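Aldose 1-epimerase (Escherichia coli, PDB 3NRE) probably interconverts the alpha and beta anomers of an aldose sugar. Local coordinates at residues A[20-25]-A[44-49]; A[147-152]-A[250-255]. One frame throughout, in Å; residues are numbered along the deposited sequence.

Contact 1 joins 20-25 to 44-49 and closes before contact 2, which joins 147-152 to 250-255, opens; their centres lie 10 Å apart. Strands 48-51 and 142-153 are neighbours in one antiparallel sheet, so the two contacts follow one another across it, and strand 22-28 of a separate four-stranded antiparallel sheet is tied on through contact 1. Probable backbone hydrogen bonds join them directly, Ser-47 O to Tyr-151 N and Phe-49 O to His-149 N, both 2.9 Å. The rings of Phe-49 and His-149 also stack. A diethylene glycol, probably from the crystallisation liquor, lies near Phe-49 and Tyr-151 and may mark the sugar pocket of this all-beta fold.

Contact 1 of 2, residues A[20-25]-A[44-49]; sequences GGVIEG and TDASCF
Ile-23 and Cys-48 pair across the two segments as a single antiparallel hydrogen-bonded bridge, and the tight part of the contact gathers round it. Ile-23 N gives its hydrogen to Cys-48 O at 3.0 Å, while Ile-23 O takes Ser-47 N at 2.8 Å and, weakly, Cys-48 N at 3.4 Å. With Ser-47 and Cys-48 both facing Ile-23, this is a classic beta bulge, and one carbonyl oxygen serves two successive amides. Cys-48 O also receives a CA-H...O contact from Val-22. Side chains close in round these bonds. Ala-46 CB, directed toward the other segment, lies 3.4 Å from Ile-23 O and 3.7 Å from Val-22 CG2. The other branch of the valine, CG1, is anti to its carbonyl carbon (chi1 -56°) and meets Phe-49 CB at 3.6 Å. From the isoleucine, CD1 reaches Cys-48 CB and CG2 reaches Ser-47 CB, each at 3.9 Å. Ser-47 OG lies against Glu-24 C and Gly-25 N without a hydrogen bond to either and is satisfied by Arg-35 O.

Around Glu-24 and Asp-45 the fit is looser. The glutamate starts away from the partner, but chi2 (-79°) bends CD back, and OE1 ends near Ala-46 CA without a polar bond across the contact; OE1 is held instead by Lys-39 N. Partly exposed Asp-45 turns its carboxylate to Ser-40.

Strand 22-28 lies between strands 12-17 and 31-32 in its own sheet, and Glu-24 and Gly-25 form another classic bulge opposite Asp-15. Leu-14 of strand 12-17 touches Ile-23, Cys-48 packs on Trp-148 and Pro-150 of strand 142-153, and the Phe-49 ring stacks with Trp-88.

Contact 2 of 2, residues A[147-152]-A[250-255]; sequences GWHPYF and FFCLEP
His-149 and Glu-254 lie side by side and point the same way, ring and carboxylate planes 35° apart. Glu-254 CG sits over one face of the imidazole, offset toward the rim, and OE1 comes to 3.2 Å from His-149 CD2. CG of the histidine is anti to its backbone N (chi1 -168°), and NE2 bonds to the glycol, probably from the crystallisation liquor. Cys-252 SG is shared between two rings: it lies over a face of Tyr-151, 3.4 Å from CD2, and obliquely to the histidine, 3.5 Å from CE1. An alanine in place of His-149 would probably leave Glu-254 CG without the ring it lies over and Cys-252 SG with the tyrosine ring alone. Tyr-151 turns its edge to the face of Phe-250 in an offset edge-to-face pair, planes at 68°. The ring planes of Phe-152 and Phe-251 are near parallel but slid apart, Phe-152 CB meeting Phe-251 CE1 at 3.5 Å. These two form a hydrogen-bonded antiparallel pair, Phe-152 N to Phe-251 O at 2.8 Å and Phe-251 N to Phe-152 O at 3.0 Å. In the eight-stranded sheet, strand 142-153 also pairs with 48-51 and strand 250-256 with 232-237, all antiparallel; strand 220-227 of the nine-stranded sheet packs on Phe-152 through Ile-222 and Met-224.

Contact 1 of 2, residues A[20-25]-A[44-49]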
ATOM      1  N   GLY A  20       9.823   4.398  -8.595  1.00 19.16           N
ATOM      2  CA  GLY A  20       8.553   4.023  -7.997  1.00 19.01           C
ATOM      3  C   GLY A  20       8.164   4.757  -6.716  1.00 18.68           C
ATOM      4  O   GLY A  20       7.162   4.462  -6.107  1.00 18.57           O
ATOM      5  N   GLY A  21       9.019   5.637  -6.213  1.00 16.67           N
ATOM      6  CA  GLY A  21       8.769   6.258  -4.951  1.00 17.15           C
ATOM      7  C   GLY A  21       8.717   5.275  -3.793  1.00 18.81           C
ATOM      8  O   GLY A  21       7.952   5.433  -2.860  1.00 17.84           O
ATOM      9  N   VAL A  22       9.545   4.253  -3.896  1.00 16.75           N
ATOM     10  CA  VAL A  22       9.499   3.137  -2.987  1.00 17.82           C
ATOM     11  C   VAL A  22      10.437   3.323  -1.804  1.00 17.04           C
ATOM     12  O   VAL A  22      11.521   3.900  -1.913  1.00 18.53           O
ATOM     13  CB  VAL A  22       9.802   1.817  -3.684  1.00 16.65           C
ATOM     14  CG1 VAL A  22       8.836   1.598  -4.875  1.00 16.28           C
ATOM     15  CG2 VAL A  22      11.312   1.711  -4.148  1.00 17.02           C
ATOM     16  N   ILE A  23      10.002   2.827  -0.664  1.00 17.77           N
ATOM     17  CA  ILE A  23      10.920   2.662   0.474  1.00 17.75           C
ATOM     18  C   ILE A  23      11.777   1.446   0.185  1.00 18.76           C
ATOM     19  O   ILE A  23      11.246   0.398  -0.199  1.00 18.27           O
ATOM     20  CB  ILE A  23      10.162   2.451   1.780  1.00 18.30           C
ATOM     21  CG1 ILE A  23       9.309   3.689   2.048  1.00 18.44           C
ATOM     22  CG2 ILE A  23      11.111   2.294   2.978  1.00 17.03           C
ATOM     23  CD1 ILE A  23       8.436   3.623   3.300  1.00 21.77           C
ATOM     24  N   GLU A  24      13.074   1.585   0.376  1.00 16.16           N
ATOM     25  CA  GLU A  24      14.048   0.463   0.201  1.00 19.44           C
ATOM     26  C   GLU A  24      14.610  -0.080   1.526  1.00 18.51           C
ATOM     27  O   GLU A  24      15.315  -1.078   1.536  1.00 19.86           O
ATOM     28  CB  GLU A  24      15.196   0.873  -0.753  1.00 18.75           C
ATOM     29  CG  GLU A  24      14.684   1.078  -2.182  1.00 19.41           C
ATOM     30  CD  GLU A  24      14.456  -0.247  -2.997  1.00 27.99           C
ATOM     31  OE1 GLU A  24      14.580  -1.355  -2.421  1.00 24.84           O
ATOM     32  OE2 GLU A  24      14.230  -0.148  -4.243  1.00 24.27           O
ATOM     33  N   GLY A  25      14.293   0.577   2.631  1.00 18.66           N
ATOM     34  CA  GLY A  25      14.615   0.074   3.955  1.00 19.24           C
ATOM     35  C   GLY A  25      14.079   0.991   5.032  1.00 20.29           C
ATOM     36  O   GLY A  25      13.974   2.183   4.836  1.00 19.66           O
ATOM     37  N   THR A  44       8.196  -4.502  -6.497  1.00 19.14           N
ATOM     38  CA  THR A  44       7.848  -5.714  -5.751  1.00 18.98           C
ATOM     39  C   THR A  44       9.039  -6.343  -5.026  1.00 19.95           C
ATOM     40  O   THR A  44       8.862  -7.312  -4.273  1.00 19.49           O
ATOM     41  CB  THR A  44       7.157  -6.754  -6.655  1.00 21.36           C
ATOM     42  OG1 THR A  44       7.992  -7.053  -7.779  1.00 20.34           O
ATOM     43  CG2 THR A  44       5.778  -6.221  -7.113  1.00 21.44           C
ATOM     44  N   ASP A  45      10.238  -5.795  -5.229  1.00 18.49           N
ATOM     45  CA  ASP A  45      11.424  -6.190  -4.451  1.00 17.83           C
ATOM     46  C   ASP A  45      11.756  -5.193  -3.345  1.00 19.38           C
ATOM     47  O   ASP A  45      12.729  -5.410  -2.638  1.00 20.45           O
ATOM     48  CB  ASP A  45      12.653  -6.282  -5.321  1.00 21.24           C
ATOM     49  CG  ASP A  45      12.608  -7.396  -6.339  1.00 27.42           C
ATOM     50  OD1 ASP A  45      11.951  -8.444  -6.085  1.00 24.93           O
ATOM     51  OD2 ASP A  45      13.346  -7.226  -7.353  1.00 30.81           O
ATOM     52  N   ALA A  46      10.953  -4.145  -3.203  1.00 17.37           N
ATOM     53  CA  ALA A  46      11.245  -3.045  -2.261  1.00 18.10           C
ATOM     54  C   ALA A  46      10.619  -3.291  -0.893  1.00 18.82           C
ATOM     55  O   ALA A  46      10.132  -4.378  -0.619  1.00 19.84           O
ATOM     56  CB  ALA A  46      10.738  -1.738  -2.811  1.00 17.37           C
ATOM     57  N   SER A  47      10.709  -2.315  -0.015  1.00 17.85           N
ATOM     58  CA  SER A  47      10.088  -2.403   1.332  1.00 18.75           C
ATOM     59  C   SER A  47       8.631  -1.944   1.372  1.00 19.41           C
ATOM     60  O   SER A  47       7.884  -2.363   2.250  1.00 19.07           O
ATOM     61  CB  SER A  47      10.866  -1.527   2.321  1.00 19.96           C
ATOM     62  OG  SER A  47      12.222  -1.850   2.280  1.00 20.52           O
ATOM     63  N   CYS A  48       8.270  -1.023   0.471  1.00 17.79           N
ATOM     64  CA  CYS A  48       6.924  -0.423   0.409  1.00 18.68           C
ATOM     65  C   CYS A  48       6.796   0.328  -0.888  1.00 21.67           C
ATOM     66  O   CYS A  48       7.729   1.024  -1.292  1.00 20.59           O
ATOM     67  CB  CYS A  48       6.700   0.578   1.565  1.00 19.61           C
ATOM     68  SG  CYS A  48       5.081   1.263   1.667  1.00 21.41           S
ATOM     69  N   PHE A  49       5.600   0.296  -1.506  1.00 18.43           N
ATOM     70  CA  PHE A  49       5.359   1.148  -2.661  1.00 18.37           C
ATOM     71  C   PHE A  49       4.019   1.837  -2.552  1.00 17.98           C
ATOM     72  O   PHE A  49       3.120   1.321  -1.875  1.00 18.82           O
ATOM     73  CB  PHE A  49       5.523   0.380  -4.002  1.00 18.11           C
ATOM     74  CG  PHE A  49       4.642  -0.829  -4.195  1.00 15.73           C
ATOM     75  CD1 PHE A  49       3.352  -0.700  -4.668  1.00 17.38           C
ATOM     76  CD2 PHE A  49       5.165  -2.146  -4.063  1.00 15.50           C
ATOM     77  CE1 PHE A  49       2.577  -1.761  -4.975  1.00 16.45           C
ATOM     78  CE2 PHE A  49       4.353  -3.233  -4.307  1.00 18.05           C
ATOM     79  CZ  PHE A  49       3.052  -3.044  -4.773  1.00 18.66           C
TER

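Contact 2 of 2, residues A[147-152]-A[250-255]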
ATOM      1  N   GLY A 147      -2.998   4.717  -1.237  1.00 21.81           N
ATOM      2  CA  GLY A 147      -2.666   3.679  -0.301  1.00 24.85           C
ATOM      3  C   GLY A 147      -1.231   3.331  -0.426  1.00 20.60           C
ATOM      4  O   GLY A 147      -0.505   3.991  -1.139  1.00 19.14           O
ATOM      5  N   TRP A 148      -0.857   2.325   0.338  1.00 20.34           N
ATOM      6  CA  TRP A 148       0.494   1.809   0.308  1.00 18.42           C
ATOM      7  C   TRP A 148       0.489   0.322   0.446  1.00 20.12           C
ATOM      8  O   TRP A 148      -0.477  -0.299   0.919  1.00 21.29           O
ATOM      9  CB  TRP A 148       1.331   2.399   1.462  1.00 20.41           C
ATOM     10  CG  TRP A 148       1.669   3.838   1.357  1.00 19.74           C
ATOM     11  CD1 TRP A 148       2.798   4.419   0.798  1.00 23.80           C
ATOM     12  CD2 TRP A 148       0.859   4.917   1.843  1.00 22.84           C
ATOM     13  NE1 TRP A 148       2.707   5.816   0.912  1.00 23.69           N
ATOM     14  CE2 TRP A 148       1.541   6.133   1.547  1.00 22.74           C
ATOM     15  CE3 TRP A 148      -0.396   4.982   2.474  1.00 23.20           C
ATOM     16  CZ2 TRP A 148       1.014   7.380   1.887  1.00 30.34           C
ATOM     17  CZ3 TRP A 148      -0.930   6.210   2.786  1.00 26.68           C
ATOM     18  CH2 TRP A 148      -0.207   7.402   2.510  1.00 27.40           C
ATOM     19  N   HIS A 149       1.641  -0.233   0.052  1.00 19.12           N
ATOM     20  CA  HIS A 149       1.857  -1.659   0.012  1.00 18.40           C
ATOM     21  C   HIS A 149       3.143  -2.027   0.728  1.00 19.55           C
ATOM     22  O   HIS A 149       4.155  -2.343   0.088  1.00 19.76           O
ATOM     23  CB  HIS A 149       1.820  -2.089  -1.452  1.00 19.39           C
ATOM     24  CG  HIS A 149       1.756  -3.558  -1.676  1.00 19.39           C
ATOM     25  ND1 HIS A 149       2.805  -4.394  -1.379  1.00 20.85           N
ATOM     26  CD2 HIS A 149       0.824  -4.332  -2.282  1.00 22.00           C
ATOM     27  CE1 HIS A 149       2.513  -5.631  -1.762  1.00 22.64           C
ATOM     28  NE2 HIS A 149       1.324  -5.612  -2.333  1.00 24.54           N
ATOM     29  N   PRO A 150       3.140  -1.949   2.069  1.00 21.00           N
ATOM     30  CA  PRO A 150       4.355  -2.295   2.806  1.00 20.17           C
ATOM     31  C   PRO A 150       4.543  -3.788   2.974  1.00 21.35           C
ATOM     32  O   PRO A 150       3.565  -4.537   3.168  1.00 21.53           O
ATOM     33  CB  PRO A 150       4.163  -1.575   4.149  1.00 21.60           C
ATOM     34  CG  PRO A 150       2.709  -1.467   4.302  1.00 21.48           C
ATOM     35  CD  PRO A 150       2.108  -1.391   2.963  1.00 24.30           C
ATOM     36  N   TYR A 151       5.806  -4.192   2.956  1.00 17.56           N
ATOM     37  CA  TYR A 151       6.228  -5.534   3.197  1.00 19.09           C
ATOM     38  C   TYR A 151       6.884  -5.611   4.571  1.00 20.95           C
ATOM     39  O   TYR A 151       7.912  -4.954   4.814  1.00 21.75           O
ATOM     40  CB  TYR A 151       7.272  -5.957   2.177  1.00 18.38           C
ATOM     41  CG  TYR A 151       6.778  -6.075   0.735  1.00 16.63           C
ATOM     42  CD1 TYR A 151       6.687  -4.943  -0.086  1.00 19.20           C
ATOM     43  CD2 TYR A 151       6.462  -7.304   0.192  1.00 20.25           C
ATOM     44  CE1 TYR A 151       6.257  -5.067  -1.425  1.00 20.69           C
ATOM     45  CE2 TYR A 151       6.066  -7.412  -1.143  1.00 21.48           C
ATOM     46  CZ  TYR A 151       5.944  -6.306  -1.905  1.00 18.54           C
ATOM     47  OH  TYR A 151       5.552  -6.414  -3.233  1.00 20.20           O
ATOM     48  N   PHE A 152       6.307  -6.408   5.470  1.00 20.31           N
ATOM     49  CA  PHE A 152       6.848  -6.571   6.823  1.00 20.14           C
ATOM     50  C   PHE A 152       7.554  -7.913   6.982  1.00 24.51           C
ATOM     51  O   PHE A 152       7.149  -8.900   6.395  1.00 23.01           O
ATOM     52  CB  PHE A 152       5.711  -6.557   7.828  1.00 23.00           C
ATOM     53  CG  PHE A 152       4.980  -5.256   7.899  1.00 19.09           C
ATOM     54  CD1 PHE A 152       5.474  -4.230   8.688  1.00 25.96           C
ATOM     55  CD2 PHE A 152       3.855  -5.041   7.155  1.00 23.99           C
ATOM     56  CE1 PHE A 152       4.840  -2.999   8.742  1.00 25.17           C
ATOM     57  CE2 PHE A 152       3.182  -3.812   7.232  1.00 22.96           C
ATOM     58  CZ  PHE A 152       3.666  -2.798   8.044  1.00 23.30           C
ATOM     59  N   PHE A 250       8.246 -12.799   4.805  1.00 23.73           N
ATOM     60  CA  PHE A 250       7.496 -11.535   4.817  1.00 19.65           C
ATOM     61  C   PHE A 250       6.023 -11.713   4.556  1.00 22.27           C
ATOM     62  O   PHE A 250       5.564 -12.731   4.098  1.00 22.29           O
ATOM     63  CB  PHE A 250       8.017 -10.501   3.789  1.00 21.69           C
ATOM     64  CG  PHE A 250       7.732 -10.894   2.330  1.00 21.35           C
ATOM     65  CD1 PHE A 250       6.500 -10.611   1.736  1.00 26.34           C
ATOM     66  CD2 PHE A 250       8.658 -11.647   1.623  1.00 29.01           C
ATOM     67  CE1 PHE A 250       6.237 -11.024   0.374  1.00 24.20           C
ATOM     68  CE2 PHE A 250       8.381 -12.030   0.273  1.00 30.41           C
ATOM     69  CZ  PHE A 250       7.183 -11.725  -0.285  1.00 19.93           C
ATOM     70  N   PHE A 251       5.293 -10.673   4.877  1.00 19.76           N
ATOM     71  CA  PHE A 251       3.855 -10.559   4.554  1.00 23.02           C
ATOM     72  C   PHE A 251       3.564  -9.100   4.330  1.00 20.70           C
ATOM     73  O   PHE A 251       4.359  -8.256   4.666  1.00 21.23           O
ATOM     74  CB  PHE A 251       2.941 -11.073   5.681  1.00 23.06           C
ATOM     75  CG  PHE A 251       2.859 -10.154   6.858  1.00 23.33           C
ATOM     76  CD1 PHE A 251       3.884 -10.143   7.812  1.00 23.11           C
ATOM     77  CD2 PHE A 251       1.770  -9.279   7.020  1.00 22.53           C
ATOM     78  CE1 PHE A 251       3.827  -9.278   8.917  1.00 27.06           C
ATOM     79  CE2 PHE A 251       1.702  -8.426   8.109  1.00 29.25           C
ATOM     80  CZ  PHE A 251       2.741  -8.427   9.070  1.00 24.07           C
ATOM     81  N   CYS A 252       2.417  -8.798   3.721  1.00 20.76           N
ATOM     82  CA  CYS A 252       1.991  -7.413   3.501  1.00 19.48           C
ATOM     83  C   CYS A 252       0.694  -7.142   4.201  1.00 24.03           C
ATOM     84  O   CYS A 252      -0.198  -7.986   4.256  1.00 23.08           O
ATOM     85  CB  CYS A 252       1.795  -7.115   2.038  1.00 19.20           C
ATOM     86  SG  CYS A 252       3.226  -7.511   1.055  1.00 23.30           S
ATOM     87  N   LEU A 253       0.589  -5.941   4.761  1.00 24.30           N
ATOM     88  CA  LEU A 253      -0.695  -5.428   5.288  1.00 25.26           C
ATOM     89  C   LEU A 253      -0.810  -4.096   4.602  1.00 24.38           C
ATOM     90  O   LEU A 253      -0.035  -3.180   4.893  1.00 26.33           O
ATOM     91  CB  LEU A 253      -0.715  -5.286   6.815  1.00 29.20           C
ATOM     92  CG  LEU A 253      -2.077  -4.927   7.408  1.00 30.08           C
ATOM     93  CD1 LEU A 253      -2.132  -5.316   8.903  1.00 33.35           C
ATOM     94  CD2 LEU A 253      -2.456  -3.431   7.198  1.00 27.54           C
ATOM     95  N   GLU A 254      -1.763  -3.986   3.675  1.00 22.54           N
ATOM     96  CA  GLU A 254      -1.822  -2.867   2.689  1.00 19.36           C
ATOM     97  C   GLU A 254      -3.002  -1.942   2.963  1.00 21.47           C
ATOM     98  O   GLU A 254      -4.136  -2.302   2.649  1.00 25.52           O
ATOM     99  CB  GLU A 254      -1.991  -3.397   1.275  1.00 23.05           C
ATOM    100  CG  GLU A 254      -1.026  -4.533   0.907  1.00 27.04           C
ATOM    101  CD  GLU A 254      -1.507  -5.361  -0.317  1.00 26.21           C
ATOM    102  OE1 GLU A 254      -2.162  -4.824  -1.279  1.00 27.68           O
ATOM    103  OE2 GLU A 254      -1.176  -6.562  -0.231  1.00 32.22           O
ATOM    104  N   PRO A 255      -2.764  -0.754   3.516  1.00 22.33           N
ATOM    105  CA  PRO A 255      -3.885   0.168   3.727  1.00 22.72           C
ATOM    106  C   PRO A 255      -4.354   0.839   2.438  1.00 24.52           C
ATOM    107  O   PRO A 255      -3.555   1.235   1.559  1.00 23.14           O
ATOM    108  CB  PRO A 255      -3.328   1.195   4.683  1.00 24.97           C
ATOM    109  CG  PRO A 255      -1.845   1.232   4.276  1.00 25.08           C
ATOM    110  CD  PRO A 255      -1.505  -0.175   3.996  1.00 20.90           C
TER